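Local atomic coordinates of putative uncharacterized protein TTHA1012 (Thermus thermophilus, PDB entry 2YZY), a protein that is of unknown function but has a LolA-like fold, consistent with a role in carrying lipoproteins to the outer membrane. Residues 151-163 with 170-182. Sequence-based numbering, arbitrary orientation.
Sequences LKADPRPLRFVFL and LADLKVVEFKRTN
R159 and D172 meet side-on in a bidentate salt bridge between strands 156-163 and 171-180: NE to OD1 is 2.9 Å and NH2 to OD2 is 2.8 Å, both nearly straight, with guanidinium and carboxylate planes 18° apart. With CG anti to the backbone N, the extended chain of R159 leans obliquely across to D172, two residues before its direct pair partner K174. A leucine in place of R159 would probably leave both D172 carboxylate oxygens without their NE and NH2 partners. R180 instead grips D154 end-on, NH2 to OD1 at 2.9 Å and NH1 to OD2, with the planes turned 45°, tying the end of strand 171-180 to the loop before 156-163; N18 bonds to both residues.

Backbone bonds define an antiparallel hairpin of the LolA-like sheet, strand 156-163 lying between 145-151 and 171-180. F160 and L173 form a hydrogen-bonded pair, F160 N to L173 O being 2.8 Å. At the hairpin's turn end F162 faces both L170 and A171, a classic beta bulge: its N bonds to A171 O, its O to L170 N. Beyond V175 N to L158 O the strands part, and water 1 links V175 O to R156 NH1.

Stacking takes over there. The R156 guanidinium lies flat on F178, planes 5° apart and centres 4.3 Å apart, while CD sits over the ring centroid at 3.6 Å in a CH-pi contact. On the sheet face bearing F160 and L173, F162 CD2 packs against A171 CB at 4.0 Å.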
loop_
_atom_site.group_PDB
_atom_site.type_symbol
_atom_site.label_atom_id
_atom_site.label_comp_id
_atom_site.label_asym_id
_atom_site.label_seq_id
_atom_site.Cartn_x
_atom_site.Cartn_y
_atom_site.Cartn_z
ATOM N N LEU A 151 -1.107 -3.816 13.511
ATOM C CA LEU A 151 -0.979 -5.014 14.338
ATOM C C LEU A 151 0.019 -4.703 15.458
ATOM O O LEU A 151 1.095 -4.169 15.203
ATOM C CB LEU A 151 -0.468 -6.187 13.488
ATOM C CG LEU A 151 -0.304 -7.545 14.180
ATOM C CD1 LEU A 151 -1.651 -8.047 14.663
ATOM C CD2 LEU A 151 0.304 -8.545 13.204
ATOM N N LYS A 152 -0.336 -5.031 16.698
ATOM C CA LYS A 152 0.548 -4.750 17.831
ATOM C C LYS A 152 1.735 -5.701 17.996
ATOM O O LYS A 152 2.867 -5.253 18.171
ATOM C CB LYS A 152 -0.255 -4.727 19.139
ATOM C CG LYS A 152 -1.229 -3.562 19.255
ATOM C CD LYS A 152 -1.981 -3.581 20.584
ATOM C CE LYS A 152 -1.048 -3.384 21.769
ATOM N NZ LYS A 152 -1.786 -3.408 23.066
ATOM N N ALA A 153 1.472 -7.004 17.940
ATOM C CA ALA A 153 2.513 -8.019 18.119
ATOM C C ALA A 153 3.650 -7.947 17.103
ATOM O O ALA A 153 4.806 -8.215 17.435
ATOM C CB ALA A 153 1.885 -9.405 18.095
ATOM N N ASP A 154 3.316 -7.601 15.866
ATOM C CA ASP A 154 4.300 -7.486 14.794
ATOM C C ASP A 154 3.891 -6.242 14.013
ATOM O O ASP A 154 3.237 -6.334 12.975
ATOM C CB ASP A 154 4.252 -8.740 13.911
ATOM C CG ASP A 154 5.264 -8.704 12.778
ATOM O OD1 ASP A 154 6.383 -8.194 12.990
ATOM O OD2 ASP A 154 4.943 -9.202 11.680
ATOM N N PRO A 155 4.272 -5.056 14.518
ATOM C CA PRO A 155 3.971 -3.745 13.935
ATOM C C PRO A 155 3.992 -3.636 12.417
ATOM O O PRO A 155 5.053 -3.558 11.799
ATOM C CB PRO A 155 4.997 -2.834 14.596
ATOM C CG PRO A 155 5.102 -3.428 15.961
ATOM C CD PRO A 155 5.191 -4.907 15.664
ATOM N N ARG A 156 2.799 -3.619 11.831
ATOM C CA ARG A 156 2.625 -3.495 10.390
ATOM C C ARG A 156 1.162 -3.140 10.139
ATOM O O ARG A 156 0.291 -3.451 10.954
ATOM C CB ARG A 156 2.993 -4.804 9.682
ATOM C CG ARG A 156 2.095 -5.992 9.983
ATOM C CD ARG A 156 2.716 -7.276 9.432
ATOM N NE ARG A 156 1.872 -8.450 9.642
ATOM C CZ ARG A 156 0.756 -8.710 8.964
ATOM N NH1 ARG A 156 0.337 -7.879 8.020
ATOM N NH2 ARG A 156 0.056 -9.805 9.235
ATOM N N PRO A 157 0.875 -2.469 9.013
ATOM C CA PRO A 157 -0.495 -2.074 8.681
ATOM C C PRO A 157 -1.390 -3.253 8.331
ATOM O O PRO A 157 -0.970 -4.194 7.657
ATOM C CB PRO A 157 -0.317 -1.130 7.487
ATOM C CG PRO A 157 1.130 -0.702 7.568
ATOM C CD PRO A 157 1.822 -1.954 8.011
ATOM N N LEU A 158 -2.634 -3.194 8.789
ATOM C CA LEU A 158 -3.585 -4.253 8.502
ATOM C C LEU A 158 -4.771 -3.739 7.708
ATOM O O LEU A 158 -5.397 -4.494 6.962
ATOM C CB LEU A 158 -4.114 -4.874 9.797
ATOM C CG LEU A 158 -3.156 -5.680 10.668
ATOM C CD1 LEU A 158 -3.878 -6.122 11.935
ATOM C CD2 LEU A 158 -2.654 -6.883 9.888
ATOM N N ARG A 159 -5.076 -2.454 7.858
ATOM C CA ARG A 159 -6.246 -1.897 7.193
ATOM C C ARG A 159 -6.231 -0.373 7.120
ATOM O O ARG A 159 -5.810 0.299 8.062
ATOM C CB ARG A 159 -7.494 -2.365 7.953
ATOM C CG ARG A 159 -8.830 -2.037 7.320
ATOM C CD ARG A 159 -9.945 -2.497 8.246
ATOM N NE ARG A 159 -11.267 -2.399 7.638
ATOM C CZ ARG A 159 -12.394 -2.685 8.282
ATOM N NH1 ARG A 159 -12.349 -3.084 9.546
ATOM N NH2 ARG A 159 -13.562 -2.573 7.663
ATOM N N PHE A 160 -6.690 0.158 5.990
ATOM C CA PHE A 160 -6.772 1.600 5.767
ATOM C C PHE A 160 -8.217 1.903 5.392
ATOM O O PHE A 160 -8.762 1.290 4.473
ATOM C CB PHE A 160 -5.875 2.033 4.599
ATOM C CG PHE A 160 -4.415 1.725 4.789
ATOM C CD1 PHE A 160 -3.510 2.742 5.078
ATOM C CD2 PHE A 160 -3.938 0.426 4.635
ATOM C CE1 PHE A 160 -2.147 2.470 5.206
ATOM C CE2 PHE A 160 -2.576 0.144 4.762
ATOM C CZ PHE A 160 -1.681 1.167 5.047
ATOM N N VAL A 161 -8.837 2.848 6.093
ATOM C CA VAL A 161 -10.221 3.214 5.807
ATOM C C VAL A 161 -10.327 4.721 5.627
ATOM O O VAL A 161 -9.955 5.483 6.517
ATOM C CB VAL A 161 -11.173 2.799 6.953
ATOM C CG1 VAL A 161 -12.610 3.089 6.553
ATOM C CG2 VAL A 161 -11.005 1.323 7.275
ATOM N N PHE A 162 -10.832 5.140 4.473
ATOM C CA PHE A 162 -10.992 6.558 4.162
ATOM C C PHE A 162 -12.473 6.916 4.190
ATOM O O PHE A 162 -13.293 6.249 3.559
ATOM C CB PHE A 162 -10.388 6.845 2.786
ATOM C CG PHE A 162 -8.909 6.596 2.722
ATOM C CD1 PHE A 162 -8.006 7.587 3.097
ATOM C CD2 PHE A 162 -8.419 5.348 2.347
ATOM C CE1 PHE A 162 -6.635 7.338 3.105
ATOM C CE2 PHE A 162 -7.049 5.088 2.352
ATOM C CZ PHE A 162 -6.155 6.086 2.733
ATOM N N LEU A 163 -12.805 7.973 4.925
ATOM C CA LEU A 163 -14.191 8.406 5.081
ATOM C C LEU A 163 -14.451 9.816 4.560
ATOM O O LEU A 163 -13.563 10.664 4.579
ATOM C CB LEU A 163 -14.567 8.373 6.564
ATOM C CG LEU A 163 -14.198 7.126 7.371
ATOM C CD1 LEU A 163 -14.442 7.393 8.848
ATOM C CD2 LEU A 163 -15.008 5.937 6.891
ATOM N N LEU A 170 -15.211 5.605 1.658
ATOM C CA LEU A 170 -14.840 5.855 0.271
ATOM C C LEU A 170 -13.942 4.720 -0.206
ATOM O O LEU A 170 -13.995 4.311 -1.366
ATOM C CB LEU A 170 -14.099 7.187 0.157
ATOM C CG LEU A 170 -14.926 8.431 0.491
ATOM C CD1 LEU A 170 -14.021 9.648 0.579
ATOM C CD2 LEU A 170 -15.999 8.627 -0.570
ATOM N N ALA A 171 -13.118 4.217 0.709
ATOM C CA ALA A 171 -12.205 3.125 0.406
ATOM C C ALA A 171 -11.893 2.372 1.690
ATOM O O ALA A 171 -11.707 2.975 2.747
ATOM C CB ALA A 171 -10.922 3.661 -0.211
ATOM N N ASP A 172 -11.851 1.052 1.588
ATOM C CA ASP A 172 -11.562 0.188 2.726
ATOM C C ASP A 172 -10.623 -0.880 2.187
ATOM O O ASP A 172 -11.058 -1.819 1.522
ATOM C CB ASP A 172 -12.860 -0.440 3.239
ATOM C CG ASP A 172 -12.658 -1.302 4.472
ATOM O OD1 ASP A 172 -11.499 -1.518 4.881
ATOM O OD2 ASP A 172 -13.673 -1.770 5.027
ATOM N N LEU A 173 -9.332 -0.722 2.463
ATOM C CA LEU A 173 -8.329 -1.659 1.973
ATOM C C LEU A 173 -7.675 -2.436 3.101
ATOM O O LEU A 173 -7.163 -1.855 4.054
ATOM C CB LEU A 173 -7.270 -0.900 1.171
ATOM C CG LEU A 173 -7.817 -0.155 -0.052
ATOM C CD1 LEU A 173 -6.709 0.657 -0.696
ATOM C CD2 LEU A 173 -8.393 -1.153 -1.048
ATOM N N LYS A 174 -7.682 -3.758 2.976
ATOM C CA LYS A 174 -7.109 -4.615 3.995
ATOM C C LYS A 174 -5.869 -5.341 3.498
ATOM O O LYS A 174 -5.772 -5.695 2.324
ATOM C CB LYS A 174 -8.147 -5.647 4.445
ATOM C CG LYS A 174 -9.440 -5.034 4.965
ATOM C CD LYS A 174 -10.449 -6.109 5.362
ATOM C CE LYS A 174 -9.940 -6.959 6.515
ATOM N NZ LYS A 174 -10.959 -7.951 6.962
ATOM N N VAL A 175 -4.903 -5.535 4.389
ATOM C CA VAL A 175 -3.703 -6.286 4.039
ATOM C C VAL A 175 -4.086 -7.694 4.496
ATOM O O VAL A 175 -3.958 -8.028 5.680
ATOM C CB VAL A 175 -2.468 -5.786 4.817
ATOM C CG1 VAL A 175 -1.239 -6.600 4.426
ATOM C CG2 VAL A 175 -2.238 -4.315 4.523
ATOM N N VAL A 176 -4.577 -8.505 3.561
ATOM C CA VAL A 176 -5.049 -9.854 3.875
ATOM C C VAL A 176 -4.017 -10.970 3.939
ATOM O O VAL A 176 -4.291 -12.032 4.493
ATOM C CB VAL A 176 -6.177 -10.273 2.906
ATOM C CG1 VAL A 176 -7.372 -9.339 3.073
ATOM C CG2 VAL A 176 -5.681 -10.231 1.475
ATOM N N GLU A 177 -2.841 -10.740 3.361
ATOM C CA GLU A 177 -1.750 -11.716 3.394
ATOM C C GLU A 177 -0.468 -10.917 3.522
ATOM O O GLU A 177 -0.369 -9.811 2.989
ATOM C CB GLU A 177 -1.707 -12.571 2.120
ATOM C CG GLU A 177 -2.965 -13.410 1.905
ATOM C CD GLU A 177 -2.890 -14.304 0.680
ATOM O OE1 GLU A 177 -2.472 -13.823 -0.393
ATOM O OE2 GLU A 177 -3.268 -15.489 0.788
ATOM N N PHE A 178 0.503 -11.474 4.236
ATOM C CA PHE A 178 1.781 -10.805 4.466
ATOM C C PHE A 178 2.863 -11.847 4.691
ATOM O O PHE A 178 2.617 -12.886 5.305
ATOM C CB PHE A 178 1.696 -9.910 5.708
ATOM C CG PHE A 178 3.011 -9.284 6.101
ATOM C CD1 PHE A 178 3.445 -8.107 5.502
ATOM C CD2 PHE A 178 3.820 -9.883 7.067
ATOM C CE1 PHE A 178 4.668 -7.527 5.857
ATOM C CE2 PHE A 178 5.043 -9.316 7.428
ATOM C CZ PHE A 178 5.467 -8.134 6.822
ATOM N N LYS A 179 4.064 -11.554 4.211
ATOM C CA LYS A 179 5.178 -12.473 4.366
ATOM C C LYS A 179 6.512 -11.757 4.230
ATOM O O LYS A 179 6.697 -10.945 3.324
ATOM C CB LYS A 179 5.080 -13.573 3.300
ATOM C CG LYS A 179 6.344 -14.390 3.093
ATOM C CD LYS A 179 6.198 -15.310 1.887
ATOM C CE LYS A 179 7.494 -16.050 1.591
ATOM N NZ LYS A 179 7.939 -16.876 2.744
ATOM N N ARG A 180 7.432 -12.034 5.148
ATOM C CA ARG A 180 8.760 -11.455 5.052
ATOM C C ARG A 180 9.475 -12.388 4.089
ATOM O O ARG A 180 9.261 -13.601 4.116
ATOM C CB ARG A 180 9.465 -11.437 6.413
ATOM C CG ARG A 180 8.943 -10.353 7.346
ATOM C CD ARG A 180 9.911 -10.088 8.487
ATOM N NE ARG A 180 9.526 -8.912 9.263
ATOM C CZ ARG A 180 8.453 -8.849 10.046
ATOM N NH1 ARG A 180 7.652 -9.898 10.166
ATOM N NH2 ARG A 180 8.180 -7.732 10.706
ATOM N N THR A 181 10.323 -11.838 3.232
ATOM C CA THR A 181 10.996 -12.672 2.254
ATOM C C THR A 181 12.284 -12.015 1.782
ATOM O O THR A 181 12.823 -11.128 2.441
ATOM C CB THR A 181 10.054 -12.890 1.050
ATOM O OG1 THR A 181 10.675 -13.747 0.086
ATOM C CG2 THR A 181 9.713 -11.549 0.403
ATOM N N ASN A 182 12.797 -12.491 0.656
ATOM C CA ASN A 182 13.982 -11.902 0.066
ATOM C C ASN A 182 13.589 -11.533 -1.355
ATOM O O ASN A 182 12.925 -12.308 -2.044
ATOM C CB ASN A 182 15.156 -12.880 0.054
ATOM C CG ASN A 182 16.424 -12.239 -0.473
ATOM O OD1 ASN A 182 16.689 -11.063 -0.207
ATOM N ND2 ASN A 182 17.220 -13.004 -1.211
HETATM O O HOH W 1 -1.840 -9.446 6.818
HETATM O O HOH W 2 -6.444 -7.228 7.302
#